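Local atomic coordinates of esterase (Xanthomonas oryzae pv. oryzae, PDB entry 3H2G), a protein that degrades the rice cell wall as an esterase and contributes to the virulence of this bacterial pathogen. Residues 11-16 and 46-51; 65-70 and 157-162; 181-186 and 317-322; 210-215 and 313-318. One frame throughout, in Å; residues are numbered along the deposited sequence.

Interaction 1: 11-16 and 46-51; sequences NFLTSY and VAEFTY
Backbone pairing joins Asn11 to Glu48 and Phe12 to Ala47 in antiparallel register, the two short strand axes running 155° apart. Asn11 and Glu48 form a hydrogen-bonded pair: Glu48 N gives to Asn11 O at 2.7 Å, and Asn11 N returns a bond to Glu48 O. Phe12 and Ala47 are a non-hydrogen-bonded pair. Beyond them Val46 faces two residues at once: its O accepts from Leu13 N at 2.9 Å, and its N donates to Thr14 O at 2.8 Å. With Leu13 in a helix-like conformation (psi -54°), this fits a classic beta bulge in strand 7-16, the edge strand of the sheet, which pairs here with strand 43-54.

One polar side-chain bond is added to the ladder. Glu48 CG sits between the backbone N and the carbonyl carbon (chi1 62°), and the extended chain beyond it runs beside Asn11 in the same direction. Asn11 ND2 donates to Glu48 OE1 at 3.1 Å from above the carboxylate plane, while OE1 lies close to the plane of the Asn11 amide. The other oxygen, OE2, is in a salt bridge with Lys98.

Carbon contacts flank the pairing. Phe12 CD2 meets Ala47 CB at 3.5 Å on one face of the sheet, and Tyr16 CE1 reaches Val46 CG2 at 3.4 Å. The methyl Leu13 CD2 is set against the carboxylate, 3.7 Å from Glu48 OE1.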
loop_
_atom_site.group_PDB
_atom_site.type_symbol
_atom_site.label_atom_id
_atom_site.label_comp_id
_atom_site.label_asym_id
_atom_site.label_seq_id
_atom_site.Cartn_x
_atom_site.Cartn_y
_atom_site.Cartn_z
ATOM N N ASN A 11 -15.344 16.142 3.771
ATOM C CA ASN A 11 -15.860 16.349 5.112
ATOM C C ASN A 11 -14.731 16.283 6.126
ATOM O O ASN A 11 -13.826 15.457 6.006
ATOM C CB ASN A 11 -16.901 15.267 5.415
ATOM C CG ASN A 11 -17.587 15.472 6.742
ATOM O OD1 ASN A 11 -18.166 16.528 6.997
ATOM N ND2 ASN A 11 -17.532 14.460 7.598
ATOM N N PHE A 12 -14.774 17.163 7.117
ATOM C CA PHE A 12 -13.751 17.163 8.147
ATOM C C PHE A 12 -14.308 16.423 9.352
ATOM O O PHE A 12 -15.422 16.693 9.800
ATOM C CB PHE A 12 -13.346 18.599 8.475
ATOM C CG PHE A 12 -12.840 19.352 7.278
ATOM C CD1 PHE A 12 -13.723 20.013 6.429
ATOM C CD2 PHE A 12 -11.488 19.326 6.948
ATOM C CE1 PHE A 12 -13.268 20.633 5.266
ATOM C CE2 PHE A 12 -11.022 19.941 5.786
ATOM C CZ PHE A 12 -11.914 20.595 4.943
ATOM N N LEU A 13 -13.529 15.470 9.855
ATOM C CA LEU A 13 -13.943 14.637 10.977
ATOM C C LEU A 13 -13.568 15.130 12.364
ATOM O O LEU A 13 -14.426 15.241 13.238
ATOM C CB LEU A 13 -13.393 13.218 10.797
ATOM C CG LEU A 13 -13.907 12.438 9.583
ATOM C CD1 LEU A 13 -13.262 11.050 9.548
ATOM C CD2 LEU A 13 -15.422 12.319 9.672
ATOM N N THR A 14 -12.286 15.404 12.567
ATOM C CA THR A 14 -11.803 15.853 13.869
ATOM C C THR A 14 -10.397 16.422 13.730
ATOM O O THR A 14 -9.835 16.454 12.633
ATOM C CB THR A 14 -11.768 14.669 14.871
ATOM O OG1 THR A 14 -11.384 15.137 16.171
ATOM C CG2 THR A 14 -10.770 13.619 14.410
ATOM N N SER A 15 -9.838 16.886 14.842
ATOM C CA SER A 15 -8.488 17.436 14.852
ATOM C C SER A 15 -7.811 17.014 16.145
ATOM O O SER A 15 -8.474 16.811 17.164
ATOM C CB SER A 15 -8.518 18.968 14.770
ATOM O OG SER A 15 -9.113 19.402 13.561
ATOM N N TYR A 16 -6.492 16.873 16.097
ATOM C CA TYR A 16 -5.718 16.487 17.272
ATOM C C TYR A 16 -4.695 17.572 17.555
ATOM O O TYR A 16 -4.058 18.082 16.637
ATOM C CB TYR A 16 -5.010 15.155 17.025
ATOM C CG TYR A 16 -5.957 14.091 16.544
ATOM C CD1 TYR A 16 -5.880 13.598 15.242
ATOM C CD2 TYR A 16 -6.976 13.619 17.371
ATOM C CE1 TYR A 16 -6.797 12.664 14.774
ATOM C CE2 TYR A 16 -7.900 12.688 16.913
ATOM C CZ TYR A 16 -7.805 12.216 15.614
ATOM O OH TYR A 16 -8.733 11.310 15.153
ATOM N N VAL A 46 -8.121 16.002 10.470
ATOM C CA VAL A 46 -8.464 14.825 9.686
ATOM C C VAL A 46 -9.670 15.100 8.798
ATOM O O VAL A 46 -10.729 15.508 9.276
ATOM C CB VAL A 46 -8.793 13.620 10.593
ATOM C CG1 VAL A 46 -9.098 12.391 9.740
ATOM C CG2 VAL A 46 -7.631 13.347 11.530
ATOM N N ALA A 47 -9.498 14.880 7.500
ATOM C CA ALA A 47 -10.572 15.090 6.543
ATOM C C ALA A 47 -10.744 13.852 5.676
ATOM O O ALA A 47 -9.831 13.035 5.547
ATOM C CB ALA A 47 -10.268 16.305 5.666
ATOM N N GLU A 48 -11.933 13.710 5.102
ATOM C CA GLU A 48 -12.236 12.591 4.227
ATOM C C GLU A 48 -12.827 13.193 2.964
ATOM O O GLU A 48 -13.274 14.343 2.967
ATOM C CB GLU A 48 -13.245 11.646 4.888
ATOM C CG GLU A 48 -14.596 12.281 5.182
ATOM C CD GLU A 48 -15.503 11.375 5.987
ATOM O OE1 GLU A 48 -16.649 11.784 6.268
ATOM O OE2 GLU A 48 -15.075 10.256 6.343
ATOM N N PHE A 49 -12.824 12.428 1.881
ATOM C CA PHE A 49 -13.366 12.936 0.634
ATOM C C PHE A 49 -13.608 11.820 -0.374
ATOM O O PHE A 49 -13.082 10.715 -0.232
ATOM C CB PHE A 49 -12.413 13.996 0.053
ATOM C CG PHE A 49 -11.053 13.462 -0.325
ATOM C CD1 PHE A 49 -10.809 12.984 -1.611
ATOM C CD2 PHE A 49 -10.021 13.422 0.611
ATOM C CE1 PHE A 49 -9.550 12.472 -1.960
ATOM C CE2 PHE A 49 -8.758 12.909 0.274
ATOM C CZ PHE A 49 -8.526 12.435 -1.012
ATOM N N THR A 50 -14.438 12.106 -1.373
ATOM C CA THR A 50 -14.717 11.139 -2.430
ATOM C C THR A 50 -14.392 11.855 -3.729
ATOM O O THR A 50 -14.492 13.082 -3.812
ATOM C CB THR A 50 -16.190 10.679 -2.432
ATOM O OG1 THR A 50 -17.052 11.802 -2.651
ATOM C CG2 THR A 50 -16.535 10.023 -1.100
ATOM N N TYR A 51 -13.992 11.099 -4.742
ATOM C CA TYR A 51 -13.619 11.715 -6.006
ATOM C C TYR A 51 -13.835 10.816 -7.210
ATOM O O TYR A 51 -14.055 9.612 -7.080
ATOM C CB TYR A 51 -12.146 12.132 -5.952
ATOM C CG TYR A 51 -11.200 10.977 -5.670
ATOM C CD1 TYR A 51 -11.037 10.476 -4.375
ATOM C CD2 TYR A 51 -10.486 10.370 -6.704
ATOM C CE1 TYR A 51 -10.182 9.394 -4.118
ATOM C CE2 TYR A 51 -9.633 9.287 -6.461
ATOM C CZ TYR A 51 -9.485 8.806 -5.166
ATOM O OH TYR A 51 -8.640 7.743 -4.924
#

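Interaction 2: 65-70 and 157-162; sequences GVLLIP and SVLQHL
Leu67 and Ile69 meet Val158, Leu159 and Leu162 without any flat group taking part, so between the two segments there is no ring face or edge to assign; every touching atom belongs to a branched aliphatic side chain. A planar group nearby is the Phe12 ring of strand 7-16, which touches both Val158 and Leu162 from outside the pair.

Leu67 and Val158 meet tip to tip, CD2 of the leucine lying 3.7 Å from CG1 of the valine. Leu67 has its CG anti to the backbone N (chi1 168°); the other methyl of this leucine, CD1, is 4.3 Å from Leu159 CD2. This is helix-on-sheet packing in an alpha/beta hydrolase-type fold: helix 141-162 packs over strand 60-71, running roughly along it, with segment axes 10.9 Å apart at closest and their directions 35° apart. That separation leaves side chains, not backbones, to bridge the gap.

Ile69 and Leu159 pass alongside each other with opposed directions, and Ile69 CD1 comes to 3.9 Å from Leu159 CD2. The same Ile69 CD1 also meets Leu162 CD1 at 3.4 Å, a close fit for two methyl carbons. Thr164, in the loop beyond the helix, touches both Ile69 and Leu159.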
loop_
_atom_site.group_PDB
_atom_site.type_symbol
_atom_site.label_atom_id
_atom_site.label_comp_id
_atom_site.label_asym_id
_atom_site.label_seq_id
_atom_site.Cartn_x
_atom_site.Cartn_y
_atom_site.Cartn_z
ATOM N N GLY A 65 -10.994 8.813 0.113
ATOM C CA GLY A 65 -9.632 9.005 0.566
ATOM C C GLY A 65 -9.551 9.730 1.886
ATOM O O GLY A 65 -10.558 10.213 2.399
ATOM N N VAL A 66 -8.344 9.791 2.439
ATOM C CA VAL A 66 -8.110 10.470 3.701
ATOM C C VAL A 66 -7.138 11.615 3.440
ATOM O O VAL A 66 -6.255 11.511 2.591
ATOM C CB VAL A 66 -7.514 9.501 4.768
ATOM C CG1 VAL A 66 -6.213 8.884 4.260
ATOM C CG2 VAL A 66 -7.273 10.245 6.070
ATOM N N LEU A 67 -7.327 12.716 4.157
ATOM C CA LEU A 67 -6.465 13.883 4.013
ATOM C C LEU A 67 -6.116 14.394 5.401
ATOM O O LEU A 67 -7.006 14.724 6.183
ATOM C CB LEU A 67 -7.184 14.984 3.220
ATOM C CG LEU A 67 -6.555 16.386 3.213
ATOM C CD1 LEU A 67 -5.176 16.336 2.570
ATOM C CD2 LEU A 67 -7.465 17.347 2.450
ATOM N N LEU A 68 -4.823 14.438 5.705
ATOM C CA LEU A 68 -4.351 14.927 6.999
ATOM C C LEU A 68 -3.682 16.272 6.753
ATOM O O LEU A 68 -2.753 16.373 5.949
ATOM C CB LEU A 68 -3.358 13.933 7.614
ATOM C CG LEU A 68 -3.890 12.506 7.787
ATOM C CD1 LEU A 68 -2.813 11.620 8.408
ATOM C CD2 LEU A 68 -5.135 12.524 8.667
ATOM N N ILE A 69 -4.165 17.304 7.437
ATOM C CA ILE A 69 -3.632 18.652 7.263
ATOM C C ILE A 69 -2.969 19.180 8.527
ATOM O O ILE A 69 -3.594 19.231 9.589
ATOM C CB ILE A 69 -4.758 19.636 6.864
ATOM C CG1 ILE A 69 -5.515 19.096 5.649
ATOM C CG2 ILE A 69 -4.172 21.011 6.564
ATOM C CD1 ILE A 69 -6.694 19.960 5.227
ATOM N N PRO A 70 -1.690 19.581 8.429
ATOM C CA PRO A 70 -0.968 20.111 9.588
ATOM C C PRO A 70 -1.273 21.595 9.766
ATOM O O PRO A 70 -1.707 22.265 8.827
ATOM C CB PRO A 70 0.490 19.870 9.217
ATOM C CG PRO A 70 0.478 20.143 7.745
ATOM C CD PRO A 70 -0.781 19.424 7.277
ATOM N N SER A 157 -7.740 20.070 -4.448
ATOM C CA SER A 157 -8.896 20.945 -4.581
ATOM C C SER A 157 -9.390 21.317 -3.184
ATOM O O SER A 157 -9.768 22.464 -2.930
ATOM C CB SER A 157 -10.006 20.251 -5.371
ATOM O OG SER A 157 -9.589 20.027 -6.706
ATOM N N VAL A 158 -9.378 20.346 -2.275
ATOM C CA VAL A 158 -9.802 20.608 -0.906
ATOM C C VAL A 158 -8.823 21.610 -0.295
ATOM O O VAL A 158 -9.225 22.578 0.351
ATOM C CB VAL A 158 -9.794 19.317 -0.046
ATOM C CG1 VAL A 158 -10.121 19.654 1.410
ATOM C CG2 VAL A 158 -10.805 18.322 -0.593
ATOM N N LEU A 159 -7.535 21.376 -0.519
ATOM C CA LEU A 159 -6.494 22.247 0.011
ATOM C C LEU A 159 -6.566 23.658 -0.572
ATOM O O LEU A 159 -6.329 24.638 0.139
ATOM C CB LEU A 159 -5.119 21.625 -0.250
ATOM C CG LEU A 159 -4.917 20.293 0.483
ATOM C CD1 LEU A 159 -3.798 19.494 -0.170
ATOM C CD2 LEU A 159 -4.622 20.568 1.957
ATOM N N GLN A 160 -6.892 23.761 -1.859
ATOM C CA GLN A 160 -7.009 25.064 -2.512
ATOM C C GLN A 160 -8.125 25.884 -1.870
ATOM O O GLN A 160 -7.960 27.074 -1.598
ATOM C CB GLN A 160 -7.314 24.896 -4.006
ATOM C CG GLN A 160 -6.157 24.376 -4.839
ATOM C CD GLN A 160 -6.535 24.163 -6.297
ATOM O OE1 GLN A 160 -6.999 25.084 -6.972
ATOM N NE2 GLN A 160 -6.335 22.943 -6.790
ATOM N N HIS A 161 -9.264 25.240 -1.640
ATOM C CA HIS A 161 -10.409 25.910 -1.036
ATOM C C HIS A 161 -10.088 26.381 0.382
ATOM O O HIS A 161 -10.525 27.450 0.806
ATOM C CB HIS A 161 -11.615 24.970 -1.016
ATOM C CG HIS A 161 -12.883 25.630 -0.573
ATOM N ND1 HIS A 161 -13.354 26.792 -1.147
ATOM C CD2 HIS A 161 -13.779 25.293 0.384
ATOM C CE1 HIS A 161 -14.484 27.143 -0.560
ATOM N NE2 HIS A 161 -14.765 26.250 0.372
ATOM N N LEU A 162 -9.320 25.576 1.108
ATOM C CA LEU A 162 -8.924 25.910 2.473
ATOM C C LEU A 162 -7.771 26.902 2.479
ATOM O O LEU A 162 -7.456 27.494 3.512
ATOM C CB LEU A 162 -8.481 24.653 3.215
ATOM C CG LEU A 162 -9.556 23.649 3.618
ATOM C CD1 LEU A 162 -8.886 22.417 4.209
ATOM C CD2 LEU A 162 -10.501 24.288 4.628
#

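Interaction 3: 181-186 and 317-322; sequences TAMATQ and NNLLEW
Met183 reaches out of helix 177-192 between Leu319 and Trp322, and its atoms can be followed in turn. CB lies 3.8 Å from Leu319 CD1. CG, placed anti to the backbone N (chi1 -175°), lies at the edge of the indole, near its plane, and meets Trp322 CZ2 at 3.6 Å. SD follows in an extended step and comes to 3.6 Å from Leu319 CB, with the Leu319 carbonyl oxygen equally near. The chain bends only at its last torsion, chi3 -78°, and the methionine and leucine side chains run antiparallel past one another.

Leu319, from the loop, packs on the next helix residue. Its CD1 rests against the backbone of Ala184, while CD2 is 4.0 Å from Ala184 CB. One turn along from Met183, Gln186 CD approaches Trp322 CH2 at 3.7 Å, in the plane of the ring and at its edge; the amide stands 88° from the indole plane. Polar ends of that amide are engaged outside the contact, by Glu190, Ser202 and Thr328.

The indole is also held from its own segment: Trp322 NE1 donates to Leu319 O at 3.0 Å, lying above the carbonyl plane, while the acceptor sits in the ring plane. Phe351 meets the ring edge-to-face.

Segment 317-322 lies in the loop between helix 309-316 and strand 328-332, laid on the helix that follows the presumed nucleophile elbow of an alpha/beta hydrolase. Across the two segments carbon and sulfur make the fit, with a carbonyl oxygen beside the sulfur and no hydrogen bond; the surrounding polar bonds probably hold the indole and the amide in their orientations.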
loop_
_atom_site.group_PDB
_atom_site.type_symbol
_atom_site.label_atom_id
_atom_site.label_comp_id
_atom_site.label_asym_id
_atom_site.label_seq_id
_atom_site.Cartn_x
_atom_site.Cartn_y
_atom_site.Cartn_z
ATOM N N THR A 181 1.988 0.056 -4.156
ATOM C CA THR A 181 1.218 1.208 -4.619
ATOM C C THR A 181 2.106 2.442 -4.787
ATOM O O THR A 181 2.054 3.130 -5.814
ATOM C CB THR A 181 0.098 1.563 -3.617
ATOM O OG1 THR A 181 -0.858 0.499 -3.572
ATOM C CG2 THR A 181 -0.600 2.860 -4.019
ATOM N N ALA A 182 2.914 2.724 -3.770
ATOM C CA ALA A 182 3.799 3.883 -3.806
ATOM C C ALA A 182 4.735 3.831 -5.007
ATOM O O ALA A 182 4.875 4.815 -5.740
ATOM C CB ALA A 182 4.612 3.962 -2.513
ATOM N N MET A 183 5.369 2.683 -5.215
ATOM C CA MET A 183 6.298 2.531 -6.330
ATOM C C MET A 183 5.593 2.592 -7.683
ATOM O O MET A 183 6.113 3.181 -8.636
ATOM C CB MET A 183 7.075 1.215 -6.212
ATOM C CG MET A 183 8.155 1.065 -7.286
ATOM S SD MET A 183 9.198 -0.398 -7.091
ATOM C CE MET A 183 10.302 0.147 -5.785
ATOM N N ALA A 184 4.413 1.984 -7.770
ATOM C CA ALA A 184 3.656 1.991 -9.021
ATOM C C ALA A 184 3.240 3.417 -9.361
ATOM O O ALA A 184 3.226 3.817 -10.530
ATOM C CB ALA A 184 2.420 1.097 -8.897
ATOM N N THR A 185 2.893 4.181 -8.329
ATOM C CA THR A 185 2.488 5.572 -8.510
ATOM C C THR A 185 3.704 6.395 -8.941
ATOM O O THR A 185 3.606 7.275 -9.800
ATOM C CB THR A 185 1.907 6.151 -7.197
ATOM O OG1 THR A 185 0.758 5.384 -6.803
ATOM C CG2 THR A 185 1.503 7.606 -7.387
ATOM N N GLN A 186 4.855 6.106 -8.345
ATOM C CA GLN A 186 6.075 6.822 -8.698
ATOM C C GLN A 186 6.419 6.587 -10.166
ATOM O O GLN A 186 6.766 7.516 -10.893
ATOM C CB GLN A 186 7.238 6.350 -7.829
ATOM C CG GLN A 186 8.581 6.897 -8.284
ATOM C CD GLN A 186 9.744 6.328 -7.500
ATOM O OE1 GLN A 186 9.568 5.466 -6.635
ATOM N NE2 GLN A 186 10.948 6.803 -7.805
ATOM N N ASN A 317 2.390 -7.206 -13.099
ATOM C CA ASN A 317 2.413 -6.220 -12.040
ATOM C C ASN A 317 3.730 -6.133 -11.279
ATOM O O ASN A 317 3.782 -5.649 -10.149
ATOM C CB ASN A 317 1.213 -6.446 -11.122
ATOM C CG ASN A 317 -0.095 -6.074 -11.806
ATOM O OD1 ASN A 317 -0.405 -4.892 -11.972
ATOM N ND2 ASN A 317 -0.848 -7.075 -12.236
ATOM N N ASN A 318 4.804 -6.602 -11.914
ATOM C CA ASN A 318 6.131 -6.490 -11.319
ATOM C C ASN A 318 6.469 -5.015 -11.485
ATOM O O ASN A 318 5.950 -4.362 -12.388
ATOM C CB ASN A 318 7.181 -7.296 -12.095
ATOM C CG ASN A 318 7.166 -8.765 -11.754
ATOM O OD1 ASN A 318 6.833 -9.151 -10.638
ATOM N ND2 ASN A 318 7.556 -9.598 -12.714
ATOM N N LEU A 319 7.339 -4.499 -10.627
ATOM C CA LEU A 319 7.756 -3.097 -10.692
ATOM C C LEU A 319 9.277 -3.042 -10.755
ATOM O O LEU A 319 9.915 -2.273 -10.037
ATOM C CB LEU A 319 7.251 -2.352 -9.455
ATOM C CG LEU A 319 5.732 -2.167 -9.405
ATOM C CD1 LEU A 319 5.295 -1.670 -8.031
ATOM C CD2 LEU A 319 5.323 -1.182 -10.496
ATOM N N LEU A 320 9.848 -3.847 -11.645
ATOM C CA LEU A 320 11.296 -3.943 -11.771
ATOM C C LEU A 320 11.934 -3.344 -13.023
ATOM O O LEU A 320 13.016 -2.754 -12.951
ATOM C CB LEU A 320 11.703 -5.422 -11.690
ATOM C CG LEU A 320 11.165 -6.240 -10.513
ATOM C CD1 LEU A 320 11.494 -7.719 -10.719
ATOM C CD2 LEU A 320 11.773 -5.726 -9.210
ATOM N N GLU A 321 11.270 -3.494 -14.162
ATOM C CA GLU A 321 11.823 -3.026 -15.430
ATOM C C GLU A 321 11.654 -1.558 -15.796
ATOM O O GLU A 321 10.927 -1.216 -16.730
ATOM C CB GLU A 321 11.292 -3.899 -16.566
ATOM C CG GLU A 321 11.575 -5.377 -16.360
ATOM C CD GLU A 321 11.122 -6.226 -17.530
ATOM O OE1 GLU A 321 9.944 -6.109 -17.931
ATOM O OE2 GLU A 321 11.945 -7.014 -18.043
ATOM N N TRP A 322 12.341 -0.694 -15.060
ATOM C CA TRP A 322 12.310 0.735 -15.325
ATOM C C TRP A 322 13.462 1.411 -14.598
ATOM O O TRP A 322 14.161 0.777 -13.804
ATOM C CB TRP A 322 10.965 1.351 -14.913
ATOM C CG TRP A 322 10.603 1.210 -13.470
ATOM C CD1 TRP A 322 10.367 0.049 -12.785
ATOM C CD2 TRP A 322 10.399 2.277 -12.537
ATOM N NE1 TRP A 322 10.026 0.331 -11.481
ATOM C CE2 TRP A 322 10.040 1.689 -11.302
ATOM C CE3 TRP A 322 10.486 3.673 -12.624
ATOM C CZ2 TRP A 322 9.766 2.451 -10.162
ATOM C CZ3 TRP A 322 10.212 4.434 -11.483
ATOM C CH2 TRP A 322 9.857 3.820 -10.272
#

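Interaction 4: 210-215 and 313-318; sequences ALEQTF and DLARNN
The start of helix 211-218 meets the end of helix 309-316 here, where Asn318, just past the latter, turns its amide toward Glu212. Glu212 N donates to Asn318 OD1 at 3.0 Å, nearly straight (168°) and in the amide plane of the asparagine. Leu211 N is close to the same oxygen, but its angle is too poor for a bond. Water 2 gives a further hydrogen bond to OD1 at 2.9 Å and accepts from Gln213 N, so two successive N-H groups of the first turn are served, one directly and one through water.

Beside this, Leu314 wedges between Leu211 and Phe215, its CG anti to the carbonyl carbon (chi1 -69°). Its CD1 lies over one face of the Phe215 ring, 4.0 Å from the centroid and 29° off the normal, a CH-pi contact; CD2 meets Leu211 CG at 3.9 Å. Leu211 CD2 also packs on Asn317 CB at 3.7 Å. At the outer margin Glu212 OE1 lies 3.5 Å from Ala315 CB, while Glu212 OE2 is in a salt bridge with Arg311.

With two leucines crossing alongside, this is a helix N-terminus, Ala210 at the N-cap position, whose first-turn N-H is met by a side chain from a remote segment.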
loop_
_atom_site.group_PDB
_atom_site.type_symbol
_atom_site.label_atom_id
_atom_site.label_comp_id
_atom_site.label_asym_id
_atom_site.label_seq_id
_atom_site.Cartn_x
_atom_site.Cartn_y
_atom_site.Cartn_z
ATOM N N ALA A 210 9.062 -7.268 -6.615
ATOM C CA ALA A 210 9.301 -8.427 -7.469
ATOM C C ALA A 210 8.127 -9.330 -7.102
ATOM O O ALA A 210 8.288 -10.373 -6.463
ATOM C CB ALA A 210 10.632 -9.087 -7.115
ATOM N N LEU A 211 6.938 -8.889 -7.504
ATOM C CA LEU A 211 5.685 -9.567 -7.197
ATOM C C LEU A 211 5.625 -11.042 -7.553
ATOM O O LEU A 211 5.365 -11.880 -6.691
ATOM C CB LEU A 211 4.519 -8.822 -7.860
ATOM C CG LEU A 211 3.115 -9.294 -7.470
ATOM C CD1 LEU A 211 2.944 -9.187 -5.960
ATOM C CD2 LEU A 211 2.067 -8.455 -8.181
ATOM N N GLU A 212 5.856 -11.363 -8.822
ATOM C CA GLU A 212 5.815 -12.756 -9.258
ATOM C C GLU A 212 6.813 -13.632 -8.498
ATOM O O GLU A 212 6.457 -14.704 -8.002
ATOM C CB GLU A 212 6.093 -12.846 -10.763
ATOM C CG GLU A 212 6.270 -14.274 -11.267
ATOM C CD GLU A 212 6.771 -14.327 -12.698
ATOM O OE1 GLU A 212 7.413 -13.351 -13.138
ATOM O OE2 GLU A 212 6.539 -15.349 -13.377
ATOM N N GLN A 213 8.058 -13.174 -8.393
ATOM C CA GLN A 213 9.083 -13.957 -7.703
ATOM C C GLN A 213 8.784 -14.108 -6.211
ATOM O O GLN A 213 9.128 -15.123 -5.604
ATOM C CB GLN A 213 10.464 -13.325 -7.896
ATOM C CG GLN A 213 11.614 -14.244 -7.487
ATOM C CD GLN A 213 11.637 -15.535 -8.295
ATOM O OE1 GLN A 213 11.659 -15.509 -9.525
ATOM N NE2 GLN A 213 11.633 -16.668 -7.603
ATOM N N THR A 214 8.145 -13.101 -5.623
ATOM C CA THR A 214 7.794 -13.148 -4.207
ATOM C C THR A 214 6.833 -14.307 -3.942
ATOM O O THR A 214 6.980 -15.030 -2.952
ATOM C CB THR A 214 7.140 -11.819 -3.748
ATOM O OG1 THR A 214 8.135 -10.792 -3.698
ATOM C CG2 THR A 214 6.517 -11.967 -2.372
ATOM N N PHE A 215 5.850 -14.481 -4.824
ATOM C CA PHE A 215 4.882 -15.568 -4.678
ATOM C C PHE A 215 5.554 -16.913 -4.907
ATOM O O PHE A 215 5.262 -17.894 -4.214
ATOM C CB PHE A 215 3.714 -15.397 -5.656
ATOM C CG PHE A 215 2.594 -14.557 -5.117
ATOM C CD1 PHE A 215 2.717 -13.178 -5.027
ATOM C CD2 PHE A 215 1.426 -15.158 -4.657
ATOM C CE1 PHE A 215 1.694 -12.406 -4.484
ATOM C CE2 PHE A 215 0.399 -14.396 -4.114
ATOM C CZ PHE A 215 0.534 -13.017 -4.028
ATOM N N ASP A 313 -0.301 -12.930 -14.566
ATOM C CA ASP A 313 -0.926 -11.710 -14.076
ATOM C C ASP A 313 -0.057 -11.043 -13.013
ATOM O O ASP A 313 -0.002 -9.815 -12.926
ATOM C CB ASP A 313 -2.322 -12.008 -13.520
ATOM C CG ASP A 313 -3.300 -12.439 -14.602
ATOM O OD1 ASP A 313 -2.996 -12.251 -15.803
ATOM O OD2 ASP A 313 -4.381 -12.954 -14.253
ATOM N N LEU A 314 0.623 -11.847 -12.201
ATOM C CA LEU A 314 1.508 -11.293 -11.179
ATOM C C LEU A 314 2.686 -10.610 -11.872
ATOM O O LEU A 314 3.117 -9.525 -11.472
ATOM C CB LEU A 314 2.034 -12.397 -10.255
ATOM C CG LEU A 314 1.043 -13.079 -9.310
ATOM C CD1 LEU A 314 1.759 -14.195 -8.566
ATOM C CD2 LEU A 314 0.467 -12.059 -8.321
ATOM N N ALA A 315 3.199 -11.248 -12.920
ATOM C CA ALA A 315 4.331 -10.700 -13.663
ATOM C C ALA A 315 3.996 -9.351 -14.303
ATOM O O ALA A 315 4.845 -8.463 -14.363
ATOM C CB ALA A 315 4.787 -11.695 -14.738
ATOM N N ARG A 316 2.765 -9.197 -14.782
ATOM C CA ARG A 316 2.360 -7.938 -15.403
ATOM C C ARG A 316 2.400 -6.824 -14.371
ATOM O O ARG A 316 2.437 -5.643 -14.712
ATOM C CB ARG A 316 0.939 -8.030 -15.967
ATOM C CG ARG A 316 0.756 -9.046 -17.079
ATOM C CD ARG A 316 -0.627 -8.909 -17.685
ATOM N NE ARG A 316 -0.946 -9.992 -18.610
ATOM C CZ ARG A 316 -2.062 -10.052 -19.329
ATOM N NH1 ARG A 316 -2.967 -9.087 -19.231
ATOM N NH2 ARG A 316 -2.279 -11.079 -20.138
ATOM N N ASN A 317 2.390 -7.206 -13.099
ATOM C CA ASN A 317 2.413 -6.220 -12.040
ATOM C C ASN A 317 3.730 -6.133 -11.279
ATOM O O ASN A 317 3.782 -5.649 -10.149
ATOM C CB ASN A 317 1.213 -6.446 -11.122
ATOM C CG ASN A 317 -0.095 -6.074 -11.806
ATOM O OD1 ASN A 317 -0.405 -4.892 -11.972
ATOM N ND2 ASN A 317 -0.848 -7.075 -12.236
ATOM N N ASN A 318 4.804 -6.602 -11.914
ATOM C CA ASN A 318 6.131 -6.490 -11.319
ATOM C C ASN A 318 6.469 -5.015 -11.485
ATOM O O ASN A 318 5.950 -4.362 -12.388
ATOM C CB ASN A 318 7.181 -7.296 -12.095
ATOM C CG ASN A 318 7.166 -8.765 -11.754
ATOM O OD1 ASN A 318 6.833 -9.151 -10.638
ATOM N ND2 ASN A 318 7.556 -9.598 -12.714
HETATM O O HOH W 1 9.849 -11.949 -11.996
HETATM O O HOH W 2 9.045 -10.783 -9.705
#

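How the interactions relate
The four contacts fall into two groups. Interactions 1 and 2 both lie at the end of the sheet that begins with strand 7-16, on neighbouring strands 43-54 and 60-71: their centres are 8 Å apart, Ala47 N lies 2.8 Å from Leu67 O, and Phe12 CZ packs on Leu162 CD1 at 3.6 Å. Interactions 3 and 4 share Asn317 and Asn318, with centres 11 Å apart; Leu320 CD1 also touches Ala210 CB at 4.0 Å. The groups do not touch: the nearest atoms of interactions 1 and 3 are about 9 Å apart, the centres of interactions 1 and 4 35 Å. In interaction 3, helix 177-192 directly follows Ser176, the probable nucleophile of a Ser-His-Asp triad with His377 and Asp336.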